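Local coordinates for protein methylxanthine N1-demethylase NdmA (Pseudomonas putida, PDB 6ICN) that catalyses the N1-demethylation of caffeine to theobromine and formaldehyde as a Rieske-type non-heme iron oxygenase that carries a [2Fe-2S] cluster, at residues R181-E184 / N185-F189; P272-S275 / H276-K279; S289-D293 / Y294-A298. One frame throughout, in Å; residues are numbered along the deposited sequence.

In the fold
All three contacts are local ones within the C-terminal catalytic domain, and their centres lie 16 to 29 Å apart without touching. Contact 1 is the buried one: the end of helix 179-186 sits beside caffeine and the metal centre, and many of its polar side-chain atoms find partners on neighbouring helices, strands and loops and on a second subunit. Contacts 2 and 3 are only partly buried. Contact 2 is the turn joining strands 263-274 and 277-286, held by one aspartate; contact 3, farthest from the chain centre, starts helix 293-313, which follows strand 277-286. An arginine-to-amide bond and a CH-pi contact mark contact 1; bonds to aspartate carboxylates mark the other two.

Contact 1 of 3, residues R181-E184 / N185-F189; sequences RRWE and NFTDF. With CFF (caffeine), chain F.
Arg182 and Asn185 meet through one side-chain hydrogen bond, NH1 to OD1 at 2.9 Å, in which the donor lies in the amide's carbonyl plane on a lone pair of OD1. The guanidinium and amide planes are 21° apart. With OD1 occupied in this way, ND2 is left to donate to Asp307, a metal ligand, and to Tyr101 of the second subunit, so these bonds together fix which way the amide faces, about 4 Å from the bound cobalt ion. The other terminal nitrogen of Arg182, NH2, donates to Tyr173 OH and lies at the edge of the Phe186 ring. Phe186 CD2 in turn sits over a face of the guanidinium, the two planes being nearly perpendicular. Above the centre of the Phe186 ring is caffeine C10, the methyl on N1, 3.5 Å from the ring plane.

Backbone bonds of the last helical turn account for the amides of Asn185 and Phe186. Thr187 N reaches Trp183 O at 3.2 Å, closing that turn just as the chain leaves helical geometry. Water 1 donates to Glu184 O at 2.9 Å and is also bonded to Thr187 OG1. With OG1 of Thr187 between the backbone N and the carbonyl carbon (chi1 60°), CG2 stands anti to the carbonyl carbon and over the six-membered ring of Trp183, 4.0 Å from the centroid and 7° off the normal, a CH-pi contact.

Glu184 turns to Arg336 and Ser332, and Asp188 to His102 of the second subunit, a predicted ligand of that subunit's cluster. Around the helix end, Trp183 stacks on Tyr335 of helix 330-348, while strands 250-257 and 263-274 pack against Trp183, Phe186 and Thr187 through Ile251 and against Arg182 and Phe186 through Asn268.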
loop_
_atom_site.group_PDB
_atom_site.type_symbol
_atom_site.label_atom_id
_atom_site.label_comp_id
_atom_site.label_asym_id
_atom_site.label_seq_id
_atom_site.Cartn_x
_atom_site.Cartn_y
_atom_site.Cartn_z
ATOM N N ARG A 181 4.452 32.732 6.089
ATOM C CA ARG A 181 5.780 32.132 5.990
ATOM C C ARG A 181 6.156 31.863 4.537
ATOM O O ARG A 181 7.329 31.976 4.164
ATOM C CB ARG A 181 5.839 30.849 6.836
ATOM C CG ARG A 181 5.687 31.136 8.339
ATOM C CD ARG A 181 6.813 30.500 9.060
ATOM N NE ARG A 181 6.679 30.389 10.508
ATOM C CZ ARG A 181 7.530 30.958 11.366
ATOM N NH1 ARG A 181 8.512 31.725 10.908
ATOM N NH2 ARG A 181 7.397 30.752 12.668
ATOM N N ARG A 182 5.166 31.533 3.693
ATOM C CA ARG A 182 5.452 31.316 2.280
ATOM C C ARG A 182 5.889 32.610 1.607
ATOM O O ARG A 182 6.854 32.619 0.834
ATOM C CB ARG A 182 4.218 30.718 1.588
ATOM C CG ARG A 182 4.562 29.897 0.346
ATOM C CD ARG A 182 4.698 30.769 -0.897
ATOM N NE ARG A 182 5.426 30.040 -1.941
ATOM C CZ ARG A 182 6.750 29.929 -2.003
ATOM N NH1 ARG A 182 7.516 30.529 -1.077
ATOM N NH2 ARG A 182 7.322 29.225 -2.985
ATOM N N TRP A 183 5.192 33.712 1.900
ATOM C CA TRP A 183 5.560 35.006 1.337
ATOM C C TRP A 183 6.995 35.365 1.714
ATOM O O TRP A 183 7.811 35.731 0.856
ATOM C CB TRP A 183 4.582 36.079 1.830
ATOM C CG TRP A 183 4.703 37.428 1.121
ATOM C CD1 TRP A 183 3.892 37.892 0.124
ATOM C CD2 TRP A 183 5.667 38.474 1.377
ATOM N NE1 TRP A 183 4.295 39.161 -0.268
ATOM C CE2 TRP A 183 5.373 39.539 0.491
ATOM C CE3 TRP A 183 6.726 38.621 2.276
ATOM C CZ2 TRP A 183 6.127 40.720 0.453
ATOM C CZ3 TRP A 183 7.479 39.807 2.246
ATOM C CH2 TRP A 183 7.167 40.842 1.340
ATOM N N GLU A 184 7.331 35.225 3.002
ATOM C CA GLU A 184 8.679 35.569 3.438
ATOM C C GLU A 184 9.721 34.665 2.789
ATOM O O GLU A 184 10.811 35.126 2.427
ATOM C CB GLU A 184 8.759 35.507 4.966
ATOM C CG GLU A 184 7.827 36.505 5.618
ATOM C CD GLU A 184 8.036 36.637 7.103
ATOM O OE1 GLU A 184 9.122 36.240 7.580
ATOM O OE2 GLU A 184 7.104 37.104 7.793
ATOM N N ASN A 185 9.397 33.382 2.590
ATOM C CA ASN A 185 10.326 32.497 1.892
ATOM C C ASN A 185 10.573 32.961 0.457
ATOM O O ASN A 185 11.705 32.912 -0.035
ATOM C CB ASN A 185 9.782 31.061 1.924
ATOM C CG ASN A 185 10.588 30.106 1.059
ATOM O OD1 ASN A 185 10.124 29.688 0.001
ATOM N ND2 ASN A 185 11.808 29.777 1.484
ATOM N N PHE A 186 9.536 33.454 -0.219
ATOM C CA PHE A 186 9.695 33.819 -1.622
ATOM C C PHE A 186 10.572 35.053 -1.798
ATOM O O PHE A 186 11.317 35.142 -2.779
ATOM C CB PHE A 186 8.321 34.043 -2.256
ATOM C CG PHE A 186 8.343 34.021 -3.753
ATOM C CD1 PHE A 186 8.622 35.179 -4.468
ATOM C CD2 PHE A 186 8.101 32.843 -4.449
ATOM C CE1 PHE A 186 8.660 35.167 -5.859
ATOM C CE2 PHE A 186 8.144 32.823 -5.843
ATOM C CZ PHE A 186 8.415 33.984 -6.543
ATOM N N THR A 187 10.504 36.001 -0.864
ATOM C CA THR A 187 11.195 37.281 -0.983
ATOM C C THR A 187 12.480 37.336 -0.174
ATOM O O THR A 187 13.046 38.417 -0.002
ATOM C CB THR A 187 10.278 38.425 -0.534
ATOM O OG1 THR A 187 9.891 38.221 0.826
ATOM C CG2 THR A 187 9.011 38.529 -1.415
ATOM N N ASP A 188 12.932 36.205 0.357
ATOM C CA ASP A 188 14.067 36.172 1.269
ATOM C C ASP A 188 15.360 36.082 0.474
ATOM O O ASP A 188 15.606 35.076 -0.199
ATOM C CB ASP A 188 13.915 34.982 2.207
ATOM C CG ASP A 188 15.008 34.899 3.239
ATOM O OD1 ASP A 188 16.172 34.706 2.849
ATOM O OD2 ASP A 188 14.674 34.981 4.444
ATOM N N PHE A 189 16.194 37.130 0.566
ATOM C CA PHE A 189 17.455 37.190 -0.163
ATOM C C PHE A 189 18.547 36.310 0.457
ATOM O O PHE A 189 19.471 35.903 -0.249
ATOM C CB PHE A 189 17.974 38.640 -0.230
ATOM C CG PHE A 189 16.992 39.653 -0.806
ATOM C CD1 PHE A 189 15.940 39.271 -1.627
ATOM C CD2 PHE A 189 17.152 41.016 -0.529
ATOM C CE1 PHE A 189 15.052 40.234 -2.147
ATOM C CE2 PHE A 189 16.277 41.977 -1.046
ATOM C CZ PHE A 189 15.228 41.585 -1.855
HETATM N N1 CFF F . 11.970 32.417 -6.256
HETATM C C2 CFF F . 12.895 33.107 -6.996
HETATM C C10 CFF F . 11.665 32.845 -4.902
HETATM C C6 CFF F . 11.347 31.350 -6.764
HETATM N N3 CFF F . 13.187 32.710 -8.261
HETATM O O11 CFF F . 13.447 34.058 -6.533
HETATM C C12 CFF F . 14.171 33.435 -9.058
HETATM C C4 CFF F . 12.559 31.628 -8.779
HETATM C C5 CFF F . 11.645 30.953 -8.055
HETATM N N9 CFF F . 12.656 31.031 -9.979
HETATM O O13 CFF F . 10.538 30.748 -6.112
HETATM N N7 CFF F . 11.174 29.948 -8.816
HETATM C C8 CFF F . 11.799 29.996 -9.998
HETATM C C14 CFF F . 10.208 28.870 -8.684
HETATM O O HOH W 1 11.417 37.825 3.244
#

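Contact 2 of 3, residues P272-S275 / H276-K279; sequences PVDS and HTTK
Asp274 and His276 are tied by the bond from His276 N to Asp274 OD1, 3.0 Å long with an N-H...O angle of 159°, which makes an Asx turn at the hairpin end. The amide meets the oxygen on its anti side, 29° out of the carboxylate plane. Thr277 OG1 lies at the same distance, 3.0 Å, from Asp274 OD1, close enough to bond, although its proton has another acceptor within reach. The carboxylate thus bends back over the turn, which follows from its first torsion: CG stands between the backbone N and the carbonyl carbon (chi1 60°), directing OD1 at the residues that come after it. With a leucine in its place, His276 N is likely to lose its side-chain acceptor and Thr277 OG1 a close polar neighbour, leaving the turn less firmly held.

The same OD1 also lies over one face of the His276 ring, 3.6 Å above its plane and displaced toward the rim. Ser275 OG approaches that ring at its edge instead, 3.5 Å from His276 CD2. The far side of the imidazole is anchored through ND1 to Asp176 OD1, which limits how the ring can turn.

Further from the turn, Val273 N donates to Thr277 O at 3.2 Å, from above the carbonyl plane. Val273 CG2 rests against Lys279 CB at 3.8 Å, and both side chains also touch Trp174 of strand 166-175. Lys279 runs out fully extended to Val38 O and to a salt bridge with Glu43. Pro272 and Thr278 form an antiparallel non-hydrogen-bonded pair.

Backbone bonds to Leu60 and Asn61 join Pro272 and Val273 to the Rieske domain. The whole is the end of a beta hairpin, strands 263-274 and 277-286, within the antiparallel sheet of the catalytic domain.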
loop_
_atom_site.group_PDB
_atom_site.type_symbol
_atom_site.label_atom_id
_atom_site.label_comp_id
_atom_site.label_asym_id
_atom_site.label_seq_id
_atom_site.Cartn_x
_atom_site.Cartn_y
_atom_site.Cartn_z
ATOM N N PRO A 272 -4.576 31.020 1.688
ATOM C CA PRO A 272 -4.595 30.580 3.087
ATOM C C PRO A 272 -5.766 29.642 3.332
ATOM O O PRO A 272 -6.889 30.065 3.621
ATOM C CB PRO A 272 -4.743 31.896 3.860
ATOM C CG PRO A 272 -5.564 32.749 2.931
ATOM C CD PRO A 272 -5.061 32.410 1.541
ATOM N N VAL A 273 -5.511 28.347 3.202
ATOM C CA VAL A 273 -6.604 27.384 3.253
ATOM C C VAL A 273 -7.132 27.273 4.670
ATOM O O VAL A 273 -8.352 27.272 4.903
ATOM C CB VAL A 273 -6.134 26.021 2.706
ATOM C CG1 VAL A 273 -7.157 24.931 3.026
ATOM C CG2 VAL A 273 -5.901 26.112 1.204
ATOM N N ASP A 274 -6.223 27.153 5.636
ATOM C CA ASP A 274 -6.598 27.170 7.043
ATOM C C ASP A 274 -5.387 27.636 7.849
ATOM O O ASP A 274 -4.437 28.195 7.286
ATOM C CB ASP A 274 -7.143 25.800 7.480
ATOM C CG ASP A 274 -6.137 24.666 7.313
ATOM O OD1 ASP A 274 -4.913 24.897 7.374
ATOM O OD2 ASP A 274 -6.580 23.515 7.129
ATOM N N SER A 275 -5.409 27.374 9.157
ATOM C CA SER A 275 -4.392 27.897 10.065
ATOM C C SER A 275 -2.998 27.358 9.785
ATOM O O SER A 275 -2.016 27.984 10.210
ATOM C CB SER A 275 -4.769 27.579 11.517
ATOM O OG SER A 275 -4.584 26.204 11.798
ATOM N N HIS A 276 -2.863 26.211 9.104
ATOM C CA HIS A 276 -1.532 25.649 8.901
ATOM C C HIS A 276 -1.241 25.198 7.472
ATOM O O HIS A 276 -0.236 24.505 7.252
ATOM C CB HIS A 276 -1.295 24.472 9.861
ATOM C CG HIS A 276 -2.297 23.371 9.729
ATOM N ND1 HIS A 276 -2.048 22.221 9.007
ATOM C CD2 HIS A 276 -3.555 23.245 10.215
ATOM C CE1 HIS A 276 -3.108 21.430 9.063
ATOM N NE2 HIS A 276 -4.038 22.031 9.786
ATOM N N THR A 277 -2.075 25.558 6.497
ATOM C CA THR A 277 -1.967 25.012 5.148
ATOM C C THR A 277 -2.057 26.120 4.114
ATOM O O THR A 277 -2.823 27.072 4.286
ATOM C CB THR A 277 -3.098 24.002 4.888
ATOM O OG1 THR A 277 -3.088 23.006 5.913
ATOM C CG2 THR A 277 -2.945 23.326 3.519
ATOM N N THR A 278 -1.277 25.992 3.047
ATOM C CA THR A 278 -1.405 26.859 1.886
ATOM C C THR A 278 -1.591 26.022 0.632
ATOM O O THR A 278 -0.968 24.967 0.468
ATOM C CB THR A 278 -0.192 27.786 1.691
ATOM O OG1 THR A 278 1.021 27.070 1.939
ATOM C CG2 THR A 278 -0.289 28.978 2.638
ATOM N N LYS A 279 -2.459 26.507 -0.249
ATOM C CA LYS A 279 -2.516 26.046 -1.628
ATOM C C LYS A 279 -1.893 27.154 -2.463
ATOM O O LYS A 279 -2.401 28.286 -2.484
ATOM C CB LYS A 279 -3.963 25.761 -2.042
ATOM C CG LYS A 279 -4.134 25.350 -3.493
ATOM C CD LYS A 279 -5.631 25.206 -3.797
ATOM C CE LYS A 279 -5.831 24.670 -5.211
ATOM N NZ LYS A 279 -7.297 24.436 -5.505
#

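Contact 3 of 3, residues S289-D293 / Y294-A298; sequences SDDSD and YLHIA
Asp291 holds His296 through a single hydrogen bond, and the histidine can be followed outward from its CB. That carbon lies 3.6 Å from Asp293 O, the carbonyl that accepts from Ile297 N at 2.9 Å, within the carbonyl plane, and so closes the first helical turn. With CG anti to its carbonyl carbon (chi1 -60°), the His296 ring swings back toward the preceding loop. CD2 then comes to 3.4 Å from Ser292 O, at an oblique approach. NE2 at the tip donates to Asp291 OD2, 2.9 Å away, in a fairly straight bond. The oxygen is close to the imidazole plane, yet NE2 meets it from 44° above the carboxylate plane, and the two planes are turned 65° against each other. The other carboxylate oxygen, OD1, is engaged in a salt bridge with Arg286, and the His296 ring also meets His264.

Between these two residues the chain forms a helix N-cap: Ser292 OG accepts from Tyr294 N at 2.9 Å, starting helix 293-313. The same hydroxyl is bonded to Glu45 of the third subunit, so the cap also belongs to a subunit interface, where Tyr294 packs on Lys46 and Leu295 on Pro49 of that subunit. The Asp293 carboxylate is divided between Arg166 and Arg286, and Ile297 rests on Val168 of strand 166-175.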
loop_
_atom_site.group_PDB
_atom_site.type_symbol
_atom_site.label_atom_id
_atom_site.label_comp_id
_atom_site.label_asym_id
_atom_site.label_seq_id
_atom_site.Cartn_x
_atom_site.Cartn_y
_atom_site.Cartn_z
ATOM N N SER A 289 10.521 32.308 -25.723
ATOM C CA SER A 289 9.550 31.247 -25.482
ATOM C C SER A 289 9.600 30.144 -26.536
ATOM O O SER A 289 8.645 29.360 -26.649
ATOM C CB SER A 289 8.136 31.816 -25.401
ATOM O OG SER A 289 7.748 32.445 -26.617
ATOM N N ASP A 290 10.681 30.057 -27.311
ATOM C CA ASP A 290 10.806 28.971 -28.276
ATOM C C ASP A 290 11.277 27.672 -27.625
ATOM O O ASP A 290 11.244 26.619 -28.272
ATOM C CB ASP A 290 11.773 29.378 -29.388
ATOM C CG ASP A 290 13.095 29.938 -28.838
ATOM O OD1 ASP A 290 13.085 30.879 -28.031
ATOM O OD2 ASP A 290 14.143 29.365 -29.219
ATOM N N ASP A 291 11.680 27.711 -26.355
ATOM C CA ASP A 291 12.146 26.535 -25.643
ATOM C C ASP A 291 10.964 25.811 -25.003
ATOM O O ASP A 291 9.807 26.213 -25.134
ATOM C CB ASP A 291 13.176 26.941 -24.599
ATOM C CG ASP A 291 12.646 28.007 -23.640
ATOM O OD1 ASP A 291 11.465 28.405 -23.755
ATOM O OD2 ASP A 291 13.422 28.440 -22.772
ATOM N N SER A 292 11.257 24.745 -24.268
ATOM C CA SER A 292 10.208 23.906 -23.697
ATOM C C SER A 292 9.635 24.515 -22.423
ATOM O O SER A 292 10.393 24.899 -21.530
ATOM C CB SER A 292 10.764 22.522 -23.366
ATOM O OG SER A 292 9.803 21.802 -22.621
ATOM N N ASP A 293 8.301 24.554 -22.320
ATOM C CA ASP A 293 7.661 24.915 -21.051
ATOM C C ASP A 293 8.178 24.056 -19.905
ATOM O O ASP A 293 8.269 24.520 -18.763
ATOM C CB ASP A 293 6.142 24.744 -21.130
ATOM C CG ASP A 293 5.475 25.770 -22.027
ATOM O OD1 ASP A 293 6.110 26.791 -22.355
ATOM O OD2 ASP A 293 4.305 25.553 -22.390
ATOM N N TYR A 294 8.482 22.785 -20.184
ATOM C CA TYR A 294 8.835 21.838 -19.123
ATOM C C TYR A 294 10.266 21.999 -18.633
ATOM O O TYR A 294 10.584 21.547 -17.525
ATOM C CB TYR A 294 8.569 20.418 -19.615
ATOM C CG TYR A 294 7.105 20.282 -19.920
ATOM C CD1 TYR A 294 6.185 20.165 -18.882
ATOM C CD2 TYR A 294 6.623 20.368 -21.225
ATOM C CE1 TYR A 294 4.840 20.088 -19.136
ATOM C CE2 TYR A 294 5.266 20.291 -21.488
ATOM C CZ TYR A 294 4.384 20.143 -20.427
ATOM O OH TYR A 294 3.031 20.069 -20.642
ATOM N N LEU A 295 11.136 22.625 -19.425
ATOM C CA LEU A 295 12.402 23.109 -18.889
ATOM C C LEU A 295 12.155 23.997 -17.674
ATOM O O LEU A 295 12.756 23.817 -16.606
ATOM C CB LEU A 295 13.151 23.885 -19.973
ATOM C CG LEU A 295 14.489 24.473 -19.537
ATOM C CD1 LEU A 295 15.493 23.359 -19.253
ATOM C CD2 LEU A 295 15.000 25.392 -20.628
ATOM N N HIS A 296 11.220 24.930 -17.814
ATOM C CA HIS A 296 10.945 25.879 -16.743
ATOM C C HIS A 296 10.127 25.253 -15.623
ATOM O O HIS A 296 10.410 25.499 -14.445
ATOM C CB HIS A 296 10.250 27.103 -17.338
ATOM C CG HIS A 296 11.095 27.774 -18.372
ATOM N ND1 HIS A 296 12.175 28.562 -18.035
ATOM C CD2 HIS A 296 11.106 27.674 -19.723
ATOM C CE1 HIS A 296 12.775 28.972 -19.138
ATOM N NE2 HIS A 296 12.153 28.437 -20.176
ATOM N N ILE A 297 9.112 24.455 -15.972
ATOM C CA ILE A 297 8.285 23.824 -14.942
ATOM C C ILE A 297 9.142 22.925 -14.069
ATOM O O ILE A 297 9.026 22.934 -12.838
ATOM C CB ILE A 297 7.116 23.049 -15.581
ATOM C CG1 ILE A 297 6.122 24.024 -16.214
ATOM C CG2 ILE A 297 6.401 22.194 -14.508
ATOM C CD1 ILE A 297 5.143 23.355 -17.206
ATOM N N ALA A 298 10.046 22.155 -14.684
ATOM C CA ALA A 298 10.887 21.271 -13.889
ATOM C C ALA A 298 11.794 22.073 -12.962
ATOM O O ALA A 298 11.998 21.690 -11.800
ATOM C CB ALA A 298 11.715 20.369 -14.806
#